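Local coordinates for protein glutamine synthetase (Helicobacter pylori, PDB 5ZLI) that belongs to the glutamine synthetase family and assembles as twelve copies, each chain combining a beta-grasp domain with a catalytic domain, at residues B[19-29]-B[40-48]; B[52-61]-B[73-81]. All coordinates share one frame; numbering follows the deposited sequence.

Overall arrangement
Contacts 1 and 2 follow one another along the chain and form two antiparallel pairings of the same beta-grasp sheet, their centres about 15 Å apart. Strand 94-103 lies between strand 26-32 of contact 1, to which it is parallel, and strand 74-81 of contact 2, to which it is antiparallel. Ile57 of contact 2 packs against contact 1: its CG2 is 3.7 Å from Tyr43 CE1 and its CG1 3.7 Å from Phe29 CE2. Beside it, Pro58 CD lies 3.8 Å from Tyr43 OH. Both contacts also border a second subunit, which pairs with the backbone of Ala42 and Tyr43 and supplies arginines to Asp74, so this sheet is part of an interface between copies of the protein.

Contact 1 of 2, residues B[19-29]-B[40-48]; sequences CKENEVEFVDF and HIAYSFGAL
Phe29 and Tyr43 meet at their rims, planes 64° apart and unstacked; Phe29 CE2 is 3.3 Å from Tyr43 CD1. At the far tip of the Phe29 ring, CZ meets Leu48 CD2 at its edge (4.0 Å), while the other leucine methyl, CD1, packs on Val27 CG2 (3.6 Å). The two methyls of Leu48 thus join Val27 to Phe29. Farther along, the Phe45 ring, its CG anti to the backbone N (chi1 177°), reaches back to the end of helix 9-20, where Cys19 CB lies 3.7 Å from Phe45 CE1. Strands 26-29 and 40-44 are the arms of an antiparallel hairpin in the beta-grasp sheet, with Val27–Tyr43 and Phe29–Ile41 as hydrogen-bonded pairs. Val27 N and O each bond Tyr43, and Phe45 N prolongs the pairing to Glu25 O (3.0 Å), arriving from above the carbonyl plane. On the face of Phe26 and Ala42, Asp28 OD1 takes, on its syn lone pair, the in-plane N-H of His40 ND1; carboxylate and ring stand nearly perpendicular. Arg30 forms a salt bridge with Asp28 OD2. At the subunit boundary Glu25 forms a salt bridge with Lys208 and Ser44 OG a hydrogen bond with Thr217 OG1, both of the second subunit.

Contact 2 of 2, residues B[52-61]-B[73-81]; sequences MLKEGIPFDA and SDMILTPDL
Within the beta-grasp sheet, strand 57-60 runs antiparallel beside strand 74-81, and Phe59 lies across Leu77 on the face that these two share with Ile57 and Met75. The Phe59 side chain comes at about a right angle to that of Leu77, its CE1 3.4 Å from Leu77 CD2. Its CG sits between the backbone N and the carbonyl carbon (chi1 74°), which turns the ring toward the neighbouring strand, its edge to the Ile76 carbonyl, and there CE1 also meets Met75 CB at 3.7 Å. Met75 CG in turn packs on the methyl of Ala61 (3.4 Å). Ile57–Leu77 and Phe59–Met75 are the hydrogen-bonded pairs. Ile57 N reaches Leu77 O in the carbonyl plane, on a lone pair (2.8 Å), whereas Phe59 N approaches Met75 O from above the plane. Beyond the strand Ala61 N bonds Ser73 O, extending the pairing by one link. Strand 74-81 is the one tied to strand 94-103, so strand 57-60 is attached through it. At the other end the preceding loop closes down on the strand: Gly56 CA lies 3.5 Å from Ile76 CG2, and Pro79 CG is touched by both Ile57 CD1 (3.8 Å) and Leu53 CD2. Leu53 CD1 then meets Leu81 CD1 at 3.9 Å; both leucines also pack on Ile12 of helix 9-20. The polar margin faces the second subunit, whose Arg349 and Arg354 form salt bridges with Asp74, while Ser73 OG bonds Arg349 of that subunit. Asp60 turns its carboxylate OD2 to Ser62 OG.

Contact 1 of 2, residues B[19-29]-B[40-48]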
loop_
_atom_site.group_PDB
_atom_site.type_symbol
_atom_site.label_atom_id
_atom_site.label_comp_id
_atom_site.label_asym_id
_atom_site.label_seq_id
_atom_site.Cartn_x
_atom_site.Cartn_y
_atom_site.Cartn_z
ATOM N N CYS B 19 21.053 34.628 41.917
ATOM C CA CYS B 19 19.853 33.812 41.736
ATOM C C CYS B 19 18.555 34.595 41.976
ATOM O O CYS B 19 17.599 34.472 41.200
ATOM C CB CYS B 19 19.935 32.579 42.637
ATOM S SG CYS B 19 21.242 31.402 42.155
ATOM N N LYS B 20 18.465 35.361 43.071
ATOM C CA LYS B 20 17.197 36.030 43.365
ATOM C C LYS B 20 16.786 36.994 42.244
ATOM O O LYS B 20 15.604 37.056 41.878
ATOM C CB LYS B 20 17.260 36.761 44.719
ATOM C CG LYS B 20 17.481 35.893 45.970
ATOM C CD LYS B 20 17.472 36.763 47.244
ATOM C CE LYS B 20 17.336 35.954 48.551
ATOM N NZ LYS B 20 18.499 35.076 48.834
ATOM N N GLU B 21 17.747 37.744 41.674
ATOM C CA GLU B 21 17.448 38.762 40.656
ATOM C C GLU B 21 17.450 38.225 39.237
ATOM O O GLU B 21 17.249 38.998 38.296
ATOM C CB GLU B 21 18.420 39.941 40.721
ATOM C CG GLU B 21 18.380 40.679 42.034
ATOM C CD GLU B 21 19.670 41.436 42.314
ATOM O OE1 GLU B 21 20.397 41.787 41.350
ATOM O OE2 GLU B 21 19.997 41.595 43.511
ATOM N N ASN B 22 17.716 36.943 39.055
ATOM C CA ASN B 22 17.495 36.297 37.775
ATOM C C ASN B 22 16.392 35.255 37.873
ATOM O O ASN B 22 16.129 34.541 36.894
ATOM C CB ASN B 22 18.796 35.679 37.307
ATOM C CG ASN B 22 19.821 36.726 37.014
ATOM O OD1 ASN B 22 20.071 37.068 35.856
ATOM N ND2 ASN B 22 20.402 37.287 38.074
ATOM N N GLU B 23 15.725 35.191 39.032
ATOM C CA GLU B 23 14.549 34.366 39.250
ATOM C C GLU B 23 14.842 32.902 38.908
ATOM O O GLU B 23 14.239 32.286 38.022
ATOM C CB GLU B 23 13.339 34.945 38.506
ATOM C CG GLU B 23 13.000 36.366 39.000
ATOM C CD GLU B 23 12.676 37.354 37.895
ATOM O OE1 GLU B 23 12.378 36.930 36.750
ATOM O OE2 GLU B 23 12.723 38.570 38.186
ATOM N N VAL B 24 15.803 32.351 39.650
ATOM C CA VAL B 24 16.315 31.007 39.406
ATOM C C VAL B 24 15.510 30.041 40.261
ATOM O O VAL B 24 15.314 30.244 41.469
ATOM C CB VAL B 24 17.816 30.909 39.733
ATOM C CG1 VAL B 24 18.231 29.468 39.920
ATOM C CG2 VAL B 24 18.612 31.430 38.616
ATOM N N GLU B 25 15.050 28.983 39.639
ATOM C CA GLU B 25 14.231 28.048 40.351
ATOM C C GLU B 25 14.891 26.711 40.530
ATOM O O GLU B 25 14.381 25.911 41.310
ATOM C CB GLU B 25 12.892 27.903 39.653
ATOM C CG GLU B 25 12.281 29.249 39.403
ATOM C CD GLU B 25 10.783 29.143 39.295
ATOM O OE1 GLU B 25 10.353 28.300 38.482
ATOM O OE2 GLU B 25 10.049 29.859 40.030
ATOM N N PHE B 26 15.988 26.443 39.819
ATOM C CA PHE B 26 16.712 25.191 39.970
ATOM C C PHE B 26 18.198 25.474 39.851
ATOM O O PHE B 26 18.622 26.292 39.028
ATOM C CB PHE B 26 16.246 24.159 38.935
ATOM C CG PHE B 26 14.840 23.729 39.159
ATOM C CD1 PHE B 26 13.785 24.442 38.599
ATOM C CD2 PHE B 26 14.554 22.682 40.011
ATOM C CE1 PHE B 26 12.465 24.089 38.866
ATOM C CE2 PHE B 26 13.252 22.318 40.275
ATOM C CZ PHE B 26 12.202 23.020 39.697
ATOM N N VAL B 27 18.991 24.781 40.661
ATOM C CA VAL B 27 20.439 24.875 40.579
ATOM C C VAL B 27 20.944 23.521 40.088
ATOM O O VAL B 27 20.705 22.480 40.723
ATOM C CB VAL B 27 21.062 25.273 41.931
ATOM C CG1 VAL B 27 22.572 25.408 41.827
ATOM C CG2 VAL B 27 20.486 26.577 42.422
ATOM N N ASP B 28 21.670 23.544 38.978
ATOM C CA ASP B 28 22.073 22.352 38.241
ATOM C C ASP B 28 23.557 22.138 38.546
ATOM O O ASP B 28 24.437 22.718 37.908
ATOM C CB ASP B 28 21.800 22.536 36.732
ATOM C CG ASP B 28 21.609 21.211 35.990
ATOM O OD1 ASP B 28 21.295 20.193 36.656
ATOM O OD2 ASP B 28 21.744 21.195 34.737
ATOM N N PHE B 29 23.837 21.314 39.552
ATOM C CA PHE B 29 25.219 21.057 39.931
ATOM C C PHE B 29 25.791 20.085 38.927
ATOM O O PHE B 29 25.308 18.955 38.824
ATOM C CB PHE B 29 25.307 20.473 41.333
ATOM C CG PHE B 29 24.705 21.337 42.372
ATOM C CD1 PHE B 29 25.219 22.590 42.603
ATOM C CD2 PHE B 29 23.661 20.898 43.147
ATOM C CE1 PHE B 29 24.676 23.431 43.573
ATOM C CE2 PHE B 29 23.116 21.721 44.127
ATOM C CZ PHE B 29 23.620 22.995 44.338
ATOM N N HIS B 40 24.647 15.842 35.977
ATOM C CA HIS B 40 23.998 16.900 36.746
ATOM C C HIS B 40 22.972 16.340 37.723
ATOM O O HIS B 40 22.493 15.205 37.606
ATOM C CB HIS B 40 23.332 17.950 35.847
ATOM C CG HIS B 40 22.093 17.475 35.154
ATOM N ND1 HIS B 40 20.905 18.171 35.197
ATOM C CD2 HIS B 40 21.854 16.369 34.413
ATOM C CE1 HIS B 40 19.989 17.521 34.504
ATOM N NE2 HIS B 40 20.538 16.423 34.020
ATOM N N ILE B 41 22.635 17.187 38.687
ATOM C CA ILE B 41 21.642 16.936 39.719
ATOM C C ILE B 41 21.071 18.290 40.101
ATOM O O ILE B 41 21.805 19.205 40.475
ATOM C CB ILE B 41 22.245 16.192 40.927
ATOM C CG1 ILE B 41 21.337 16.318 42.147
ATOM C CG2 ILE B 41 23.611 16.669 41.217
ATOM C CD1 ILE B 41 21.829 15.557 43.356
ATOM N N ALA B 42 19.771 18.447 39.962
ATOM C CA ALA B 42 19.157 19.748 40.127
ATOM C C ALA B 42 18.533 19.822 41.509
ATOM O O ALA B 42 17.920 18.860 41.977
ATOM C CB ALA B 42 18.106 20.008 39.050
ATOM N N TYR B 43 18.746 20.942 42.188
ATOM C CA TYR B 43 18.094 21.211 43.462
ATOM C C TYR B 43 17.072 22.309 43.257
ATOM O O TYR B 43 17.344 23.299 42.576
ATOM C CB TYR B 43 19.077 21.625 44.555
ATOM C CG TYR B 43 19.567 20.501 45.458
ATOM C CD1 TYR B 43 20.715 19.752 45.148
ATOM C CD2 TYR B 43 18.898 20.211 46.647
ATOM C CE1 TYR B 43 21.167 18.741 45.998
ATOM C CE2 TYR B 43 19.339 19.200 47.492
ATOM C CZ TYR B 43 20.471 18.473 47.166
ATOM O OH TYR B 43 20.885 17.483 48.026
ATOM N N SER B 44 15.886 22.094 43.797
ATOM C CA SER B 44 14.888 23.138 43.829
ATOM C C SER B 44 15.455 24.292 44.632
ATOM O O SER B 44 15.768 24.126 45.819
ATOM C CB SER B 44 13.610 22.580 44.479
ATOM O OG SER B 44 12.477 23.441 44.382
ATOM N N PHE B 45 15.675 25.437 43.979
ATOM C CA PHE B 45 16.218 26.582 44.701
ATOM C C PHE B 45 15.285 26.862 45.874
ATOM O O PHE B 45 14.113 26.464 45.878
ATOM C CB PHE B 45 16.336 27.812 43.796
ATOM C CG PHE B 45 16.837 29.069 44.494
ATOM C CD1 PHE B 45 18.184 29.253 44.751
ATOM C CD2 PHE B 45 15.952 30.055 44.909
ATOM C CE1 PHE B 45 18.639 30.408 45.384
ATOM C CE2 PHE B 45 16.405 31.210 45.549
ATOM C CZ PHE B 45 17.741 31.383 45.780
ATOM N N GLY B 46 15.793 27.557 46.875
ATOM C CA GLY B 46 14.978 27.839 48.024
ATOM C C GLY B 46 15.085 26.734 49.043
ATOM O O GLY B 46 14.870 26.965 50.231
ATOM N N ALA B 47 15.391 25.532 48.581
ATOM C CA ALA B 47 15.750 24.422 49.427
ATOM C C ALA B 47 17.253 24.350 49.554
ATOM O O ALA B 47 17.788 23.392 50.128
ATOM C CB ALA B 47 15.196 23.117 48.842
ATOM N N LEU B 48 17.932 25.390 49.092
ATOM C CA LEU B 48 19.380 25.469 49.139
ATOM C C LEU B 48 19.816 26.181 50.395
ATOM O O LEU B 48 19.345 27.283 50.688
ATOM C CB LEU B 48 19.972 26.204 47.944
ATOM C CG LEU B 48 20.494 25.350 46.807
ATOM C CD1 LEU B 48 21.309 26.255 45.908
ATOM C CD2 LEU B 48 21.359 24.278 47.401
#

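Contact 2 of 2, residues B[52-61]-B[73-81]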
loop_
_atom_site.group_PDB
_atom_site.type_symbol
_atom_site.label_atom_id
_atom_site.label_comp_id
_atom_site.label_asym_id
_atom_site.label_seq_id
_atom_site.Cartn_x
_atom_site.Cartn_y
_atom_site.Cartn_z
ATOM N N MET B 52 24.968 23.898 52.385
ATOM C CA MET B 52 25.090 22.907 51.322
ATOM C C MET B 52 26.119 23.314 50.276
ATOM O O MET B 52 26.612 22.452 49.543
ATOM C CB MET B 52 23.732 22.700 50.657
ATOM C CG MET B 52 23.250 21.281 50.610
ATOM S SD MET B 52 21.612 21.256 51.322
ATOM C CE MET B 52 20.757 22.279 50.148
ATOM N N LEU B 53 26.508 24.594 50.234
ATOM C CA LEU B 53 27.548 25.049 49.321
ATOM C C LEU B 53 28.920 24.942 49.936
ATOM O O LEU B 53 29.924 25.075 49.221
ATOM C CB LEU B 53 27.296 26.502 48.896
ATOM C CG LEU B 53 26.068 26.799 48.033
ATOM C CD1 LEU B 53 26.018 28.257 47.561
ATOM C CD2 LEU B 53 26.117 25.863 46.819
ATOM N N LYS B 54 28.967 24.677 51.236
ATOM C CA LYS B 54 30.209 24.450 51.940
ATOM C C LYS B 54 30.385 22.956 52.107
ATOM O O LYS B 54 31.224 22.348 51.431
ATOM C CB LYS B 54 30.196 25.170 53.287
ATOM C CG LYS B 54 30.518 26.671 53.219
ATOM C CD LYS B 54 31.817 27.034 53.978
ATOM C CE LYS B 54 33.075 26.858 53.107
ATOM N NZ LYS B 54 34.373 27.040 53.852
ATOM N N GLU B 55 29.576 22.360 52.989
ATOM C CA GLU B 55 29.640 20.920 53.193
ATOM C C GLU B 55 29.576 20.203 51.853
ATOM O O GLU B 55 30.534 19.531 51.447
ATOM C CB GLU B 55 28.527 20.454 54.146
ATOM C CG GLU B 55 28.886 20.602 55.643
ATOM C CD GLU B 55 27.911 19.897 56.610
ATOM O OE1 GLU B 55 28.383 19.053 57.410
ATOM O OE2 GLU B 55 26.683 20.169 56.572
ATOM N N GLY B 56 28.506 20.429 51.100
ATOM C CA GLY B 56 28.433 19.856 49.777
ATOM C C GLY B 56 27.130 19.144 49.496
ATOM O O GLY B 56 26.142 19.245 50.230
ATOM N N ILE B 57 27.096 18.462 48.371
ATOM C CA ILE B 57 25.902 17.766 47.935
ATOM C C ILE B 57 26.192 16.270 47.922
ATOM O O ILE B 57 27.169 15.838 47.302
ATOM C CB ILE B 57 25.420 18.240 46.558
ATOM C CG1 ILE B 57 24.698 19.581 46.690
ATOM C CG2 ILE B 57 24.519 17.215 45.945
ATOM C CD1 ILE B 57 25.607 20.750 46.813
ATOM N N PRO B 58 25.412 15.456 48.636
ATOM C CA PRO B 58 25.641 14.007 48.607
ATOM C C PRO B 58 25.204 13.430 47.280
ATOM O O PRO B 58 24.282 13.940 46.641
ATOM C CB PRO B 58 24.739 13.478 49.728
ATOM C CG PRO B 58 23.697 14.584 49.986
ATOM C CD PRO B 58 24.110 15.818 49.242
ATOM N N PHE B 59 25.850 12.345 46.872
ATOM C CA PHE B 59 25.382 11.609 45.702
ATOM C C PHE B 59 25.934 10.189 45.743
ATOM O O PHE B 59 26.713 9.829 46.628
ATOM C CB PHE B 59 25.755 12.307 44.393
ATOM C CG PHE B 59 27.198 12.204 44.029
ATOM C CD1 PHE B 59 28.156 12.889 44.740
ATOM C CD2 PHE B 59 27.595 11.432 42.950
ATOM C CE1 PHE B 59 29.485 12.798 44.389
ATOM C CE2 PHE B 59 28.924 11.340 42.588
ATOM C CZ PHE B 59 29.862 12.021 43.313
ATOM N N ASP B 60 25.541 9.389 44.754
ATOM C CA ASP B 60 25.871 7.963 44.694
ATOM C C ASP B 60 27.030 7.735 43.729
ATOM O O ASP B 60 26.839 7.599 42.526
ATOM C CB ASP B 60 24.633 7.164 44.304
ATOM C CG ASP B 60 24.925 5.686 44.087
ATOM O OD1 ASP B 60 23.947 4.952 43.832
ATOM O OD2 ASP B 60 26.097 5.248 44.201
ATOM N N ALA B 61 28.241 7.694 44.261
ATOM C CA ALA B 61 29.412 7.515 43.406
ATOM C C ALA B 61 29.709 6.060 43.049
ATOM O O ALA B 61 30.738 5.799 42.411
ATOM C CB ALA B 61 30.637 8.140 44.060
ATOM N N SER B 73 29.632 3.930 49.032
ATOM C CA SER B 73 29.136 4.611 47.843
ATOM C C SER B 73 28.973 6.111 48.039
ATOM O O SER B 73 29.092 6.868 47.072
ATOM C CB SER B 73 27.796 4.012 47.401
ATOM O OG SER B 73 26.827 4.101 48.437
ATOM N N ASP B 74 28.638 6.553 49.245
ATOM C CA ASP B 74 28.305 7.958 49.447
ATOM C C ASP B 74 29.537 8.843 49.229
ATOM O O ASP B 74 30.609 8.594 49.796
ATOM C CB ASP B 74 27.737 8.148 50.852
ATOM C CG ASP B 74 26.426 7.398 51.053
ATOM O OD1 ASP B 74 25.674 7.716 52.006
ATOM O OD2 ASP B 74 26.166 6.463 50.261
ATOM N N MET B 75 29.372 9.896 48.429
ATOM C CA MET B 75 30.402 10.902 48.247
ATOM C C MET B 75 29.735 12.274 48.275
ATOM O O MET B 75 28.509 12.388 48.395
ATOM C CB MET B 75 31.162 10.637 46.948
ATOM C CG MET B 75 31.944 9.305 46.921
ATOM S SD MET B 75 33.560 9.195 47.712
ATOM C CE MET B 75 34.575 9.934 46.441
ATOM N N ILE B 76 30.534 13.325 48.124
ATOM C CA ILE B 76 30.039 14.696 48.185
ATOM C C ILE B 76 30.381 15.429 46.892
ATOM O O ILE B 76 31.468 15.255 46.322
ATOM C CB ILE B 76 30.615 15.461 49.400
ATOM C CG1 ILE B 76 30.040 14.932 50.714
ATOM C CG2 ILE B 76 30.361 16.955 49.286
ATOM C CD1 ILE B 76 28.598 15.203 50.876
ATOM N N LEU B 77 29.436 16.232 46.414
ATOM C CA LEU B 77 29.762 17.235 45.418
ATOM C C LEU B 77 30.152 18.531 46.101
ATOM O O LEU B 77 29.475 18.988 47.021
ATOM C CB LEU B 77 28.612 17.488 44.451
ATOM C CG LEU B 77 28.329 16.241 43.630
ATOM C CD1 LEU B 77 27.125 16.436 42.731
ATOM C CD2 LEU B 77 29.569 15.859 42.823
ATOM N N THR B 78 31.269 19.079 45.680
ATOM C CA THR B 78 31.700 20.365 46.186
ATOM C C THR B 78 31.533 21.404 45.095
ATOM O O THR B 78 32.281 21.379 44.101
ATOM C CB THR B 78 33.145 20.352 46.661
ATOM O OG1 THR B 78 33.463 19.072 47.223
ATOM C CG2 THR B 78 33.320 21.495 47.692
ATOM N N PRO B 79 30.557 22.296 45.209
ATOM C CA PRO B 79 30.364 23.300 44.164
ATOM C C PRO B 79 31.515 24.295 44.153
ATOM O O PRO B 79 32.028 24.685 45.201
ATOM C CB PRO B 79 29.040 23.966 44.554
ATOM C CG PRO B 79 28.380 23.008 45.527
ATOM C CD PRO B 79 29.513 22.368 46.251
ATOM N N ASP B 80 31.966 24.648 42.948
ATOM C CA ASP B 80 32.898 25.755 42.745
ATOM C C ASP B 80 32.108 26.910 42.126
ATOM O O ASP B 80 31.507 26.762 41.054
ATOM C CB ASP B 80 34.097 25.341 41.882
ATOM C CG ASP B 80 35.231 26.375 41.908
ATOM O OD1 ASP B 80 35.069 27.440 42.546
ATOM O OD2 ASP B 80 36.309 26.108 41.333
ATOM N N LEU B 81 32.089 28.051 42.805
ATOM C CA LEU B 81 31.237 29.135 42.343
ATOM C C LEU B 81 32.017 30.065 41.423
ATOM O O LEU B 81 32.123 31.267 41.641
ATOM C CB LEU B 81 30.630 29.873 43.523
ATOM C CG LEU B 81 29.655 28.923 44.215
ATOM C CD1 LEU B 81 29.070 29.492 45.510
ATOM C CD2 LEU B 81 28.575 28.530 43.238
#